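Local coordinates for Sn-glycerol-3-phosphate ABC transporter substrate-binding protein UspB (Mycobacterium tuberculosis, PDB 4MFI) that probably captures glycerophosphocholine outside the membrane as the substrate-binding subunit of an ABC importer, at residues P38-P46 and L67-Y78. Residues are numbered along the deposited sequence; the frame is centred on the assembly and turned at random.
Sequences PIDFWSSHP and LSVKLIDAGKDY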
loop_
_atom_site.group_PDB
_atom_site.type_symbol
_atom_site.label_atom_id
_atom_site.label_comp_id
_atom_site.label_asym_id
_atom_site.label_seq_id
_atom_site.Cartn_x
_atom_site.Cartn_y
_atom_site.Cartn_z
ATOM N N PRO A 38 8.028 25.018 16.985
ATOM C CA PRO A 38 7.904 24.570 15.593
ATOM C C PRO A 38 6.960 23.387 15.442
ATOM O O PRO A 38 6.737 22.634 16.399
ATOM C CB PRO A 38 9.329 24.134 15.238
ATOM C CG PRO A 38 10.205 24.905 16.166
ATOM C CD PRO A 38 9.428 25.015 17.447
ATOM N N ILE A 39 6.404 23.240 14.244
ATOM C CA ILE A 39 5.638 22.055 13.884
ATOM C C ILE A 39 6.571 20.843 13.872
ATOM O O ILE A 39 7.537 20.810 13.104
ATOM C CB ILE A 39 4.993 22.227 12.495
ATOM C CG1 ILE A 39 4.003 23.398 12.517
ATOM C CG2 ILE A 39 4.302 20.939 12.049
ATOM C CD1 ILE A 39 3.524 23.839 11.140
ATOM N N ASP A 40 6.294 19.858 14.726
ATOM C CA ASP A 40 7.124 18.657 14.805
ATOM C C ASP A 40 6.570 17.581 13.877
ATOM O O ASP A 40 5.458 17.085 14.080
ATOM C CB ASP A 40 7.206 18.148 16.253
ATOM C CG ASP A 40 8.019 19.071 17.161
ATOM O OD1 ASP A 40 9.098 19.538 16.733
ATOM O OD2 ASP A 40 7.577 19.344 18.303
ATOM N N PHE A 41 7.338 17.253 12.842
ATOM C CA PHE A 41 6.939 16.286 11.822
ATOM C C PHE A 41 7.747 15.008 12.028
ATOM O O PHE A 41 8.959 14.981 11.793
ATOM C CB PHE A 41 7.177 16.883 10.426
ATOM C CG PHE A 41 6.942 15.926 9.287
ATOM C CD1 PHE A 41 6.080 14.841 9.419
ATOM C CD2 PHE A 41 7.598 16.113 8.078
ATOM C CE1 PHE A 41 5.881 13.958 8.365
ATOM C CE2 PHE A 41 7.398 15.239 7.014
ATOM C CZ PHE A 41 6.537 14.162 7.159
ATOM N N TRP A 42 7.068 13.962 12.489
ATOM C CA TRP A 42 7.700 12.670 12.738
ATOM C C TRP A 42 7.579 11.763 11.526
ATOM O O TRP A 42 6.479 11.337 11.159
ATOM C CB TRP A 42 7.058 11.979 13.940
ATOM C CG TRP A 42 7.408 12.585 15.264
ATOM C CD1 TRP A 42 7.960 13.816 15.495
ATOM C CD2 TRP A 42 7.236 11.976 16.548
ATOM N NE1 TRP A 42 8.135 14.008 16.846
ATOM C CE2 TRP A 42 7.697 12.893 17.514
ATOM C CE3 TRP A 42 6.732 10.743 16.975
ATOM C CZ2 TRP A 42 7.664 12.617 18.882
ATOM C CZ3 TRP A 42 6.702 10.471 18.333
ATOM C CH2 TRP A 42 7.166 11.402 19.269
ATOM N N SER A 43 8.717 11.468 10.908
ATOM C CA SER A 43 8.756 10.641 9.710
ATOM C C SER A 43 9.828 9.559 9.815
ATOM O O SER A 43 10.818 9.716 10.535
ATOM C CB SER A 43 9.036 11.519 8.488
ATOM O OG SER A 43 9.123 10.740 7.308
ATOM N N SER A 44 9.619 8.461 9.098
ATOM C CA SER A 44 10.643 7.434 8.951
ATOM C C SER A 44 11.428 7.643 7.658
ATOM O O SER A 44 12.300 6.845 7.317
ATOM C CB SER A 44 10.005 6.047 8.947
ATOM O OG SER A 44 8.984 5.980 7.968
ATOM N N HIS A 45 11.116 8.725 6.950
ATOM C CA HIS A 45 11.764 9.035 5.676
ATOM C C HIS A 45 11.656 7.866 4.696
ATOM O O HIS A 45 12.677 7.372 4.207
ATOM C CB HIS A 45 13.245 9.390 5.880
ATOM C CG HIS A 45 13.512 10.267 7.067
ATOM N ND1 HIS A 45 12.877 11.475 7.261
ATOM C CD2 HIS A 45 14.355 10.113 8.115
ATOM C CE1 HIS A 45 13.313 12.024 8.382
ATOM N NE2 HIS A 45 14.214 11.220 8.918
ATOM N N PRO A 46 10.426 7.423 4.399
ATOM C CA PRO A 46 10.266 6.219 3.574
ATOM C C PRO A 46 10.872 6.398 2.186
ATOM O O PRO A 46 10.788 7.484 1.604
ATOM C CB PRO A 46 8.746 6.055 3.484
ATOM C CG PRO A 46 8.209 7.446 3.663
ATOM C CD PRO A 46 9.135 8.081 4.673
ATOM N N LEU A 67 5.665 30.163 10.062
ATOM C CA LEU A 67 5.705 28.812 10.610
ATOM C C LEU A 67 7.036 28.144 10.287
ATOM O O LEU A 67 7.591 28.339 9.207
ATOM C CB LEU A 67 4.555 27.971 10.049
ATOM C CG LEU A 67 3.139 28.452 10.375
ATOM C CD1 LEU A 67 2.103 27.666 9.583
ATOM C CD2 LEU A 67 2.871 28.334 11.866
ATOM N N SER A 68 7.553 27.364 11.229
ATOM C CA SER A 68 8.723 26.544 10.951
ATOM C C SER A 68 8.428 25.090 11.294
ATOM O O SER A 68 7.593 24.796 12.156
ATOM C CB SER A 68 9.940 27.042 11.725
ATOM O OG SER A 68 9.715 26.959 13.117
ATOM N N VAL A 69 9.109 24.187 10.602
ATOM C CA VAL A 69 8.899 22.757 10.778
ATOM C C VAL A 69 10.204 22.082 11.169
ATOM O O VAL A 69 11.262 22.368 10.603
ATOM C CB VAL A 69 8.373 22.109 9.477
ATOM C CG1 VAL A 69 8.100 20.627 9.694
ATOM C CG2 VAL A 69 7.114 22.817 8.995
ATOM N N LYS A 70 10.125 21.195 12.152
ATOM C CA LYS A 70 11.259 20.386 12.557
ATOM C C LYS A 70 11.027 18.962 12.057
ATOM O O LYS A 70 10.025 18.329 12.407
ATOM C CB LYS A 70 11.394 20.418 14.081
ATOM C CG LYS A 70 12.487 19.542 14.655
ATOM C CD LYS A 70 13.848 19.821 14.045
ATOM C CE LYS A 70 14.909 18.925 14.680
ATOM N NZ LYS A 70 16.252 19.089 14.049
ATOM N N LEU A 71 11.936 18.477 11.215
ATOM C CA LEU A 71 11.874 17.107 10.723
ATOM C C LEU A 71 12.555 16.191 11.728
ATOM O O LEU A 71 13.752 16.320 11.993
ATOM C CB LEU A 71 12.550 16.992 9.356
ATOM C CG LEU A 71 12.511 15.612 8.687
ATOM C CD1 LEU A 71 11.077 15.198 8.400
ATOM C CD2 LEU A 71 13.333 15.607 7.403
ATOM N N ILE A 72 11.777 15.280 12.302
ATOM C CA ILE A 72 12.272 14.370 13.318
ATOM C C ILE A 72 12.407 12.977 12.719
ATOM O O ILE A 72 11.454 12.470 12.135
ATOM C CB ILE A 72 11.280 14.288 14.495
ATOM C CG1 ILE A 72 11.031 15.673 15.095
ATOM C CG2 ILE A 72 11.780 13.319 15.556
ATOM C CD1 ILE A 72 12.256 16.282 15.701
ATOM N N ASP A 73 13.586 12.368 12.848
ATOM C CA ASP A 73 13.754 10.960 12.483
ATOM C C ASP A 73 13.102 10.112 13.569
ATOM O O ASP A 73 13.687 9.874 14.631
ATOM C CB ASP A 73 15.234 10.596 12.328
ATOM C CG ASP A 73 15.443 9.225 11.683
ATOM O OD1 ASP A 73 14.489 8.413 11.652
ATOM O OD2 ASP A 73 16.569 8.957 11.207
ATOM N N ALA A 74 11.889 9.651 13.290
ATOM C CA ALA A 74 11.069 8.982 14.292
ATOM C C ALA A 74 11.171 7.462 14.210
ATOM O O ALA A 74 10.475 6.744 14.930
ATOM C CB ALA A 74 9.614 9.430 14.157
ATOM N N GLY A 75 12.041 6.959 13.342
ATOM C CA GLY A 75 12.212 5.520 13.237
ATOM C C GLY A 75 12.701 5.084 11.873
ATOM O O GLY A 75 12.621 5.843 10.911
ATOM N N LYS A 76 13.206 3.858 11.787
ATOM C CA LYS A 76 13.718 3.350 10.519
ATOM C C LYS A 76 12.593 2.816 9.625
ATOM O O LYS A 76 12.780 2.626 8.422
ATOM C CB LYS A 76 14.773 2.266 10.751
ATOM C CG LYS A 76 14.194 0.905 11.099
ATOM C CD LYS A 76 15.261 -0.178 11.101
ATOM C CE LYS A 76 14.623 -1.555 11.124
ATOM N NZ LYS A 76 15.636 -2.642 11.231
ATOM N N ASP A 77 11.429 2.578 10.220
ATOM C CA ASP A 77 10.273 2.087 9.473
ATOM C C ASP A 77 8.979 2.513 10.155
ATOM O O ASP A 77 9.015 3.150 11.219
ATOM C CB ASP A 77 10.336 0.560 9.268
ATOM C CG ASP A 77 10.348 -0.230 10.572
ATOM O OD1 ASP A 77 9.798 0.234 11.591
ATOM O OD2 ASP A 77 10.889 -1.355 10.569
ATOM N N TYR A 78 7.845 2.156 9.558
ATOM C CA TYR A 78 6.551 2.583 10.072
ATOM C C TYR A 78 6.256 2.007 11.449
ATOM O O TYR A 78 5.607 2.660 12.265
ATOM C CB TYR A 78 5.432 2.209 9.099
ATOM C CG TYR A 78 5.555 2.846 7.734
ATOM C CD1 TYR A 78 5.969 4.169 7.588
ATOM C CD2 TYR A 78 5.251 2.125 6.586
ATOM C CE1 TYR A 78 6.072 4.751 6.336
ATOM C CE2 TYR A 78 5.352 2.696 5.334
ATOM C CZ TYR A 78 5.761 4.010 5.212
ATOM O OH TYR A 78 5.864 4.585 3.962
HETATM O O HOH W 1 12.223 4.244 6.135
HETATM O O HOH W 2 14.712 6.491 8.846
#
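Strands 39-43 and 69-73 run parallel, I39, F41 and S43 each using both N-H and C=O toward S68, K70, I72 and A74, the residues flanking V69, L71 and D73, in a ladder of six backbone hydrogen bonds that starts at I39 N to S68 O (2.9 Å) and ends at A74 N to S43 O (3.0 Å). W42 and I72 share one face of the sheet and lie side by side: I72 CG2 sits over the five-membered ring of the indole in a CH-pi contact, and I72 CB comes within 3.5 Å of W42 CD1. A74 CB meets W42 CB, while K84 of helix 78-88 adds a cation-pi contact to the indole. On the other face, a chi1 of 174° carries the F41 ring alongside L71, with CD2 3.6 Å from L71 CD1; helix 50-63 covers this side through I57 against L71 and F60 against V69. Beyond the strand, the H45 ring lies across L71 and D73. L71 CG meets the imidazole edge at CE1 (3.7 Å); H45 NE2 touches D73 CB (3.6 Å), the side chains crossing at about a right angle with carboxylate and ring planes 65° apart. The turn is fixed by S43 OG, which accepts from H45 N (2.9 Å) in an ST turn, and by E53, which bonds both S43 OG and H45 ND1. Farther on, water 1 joins S44 O to K76 O, and P46 CB packs on Y78 OH (3.3 Å), at the start of helix 78-88, where D77 OD1 caps E80 N. Strand 39-43, helix 50-63 and strand 69-73 form a beta-alpha-beta crossover, the repeating element of the alpha/beta domains of periplasmic-binding-protein folds.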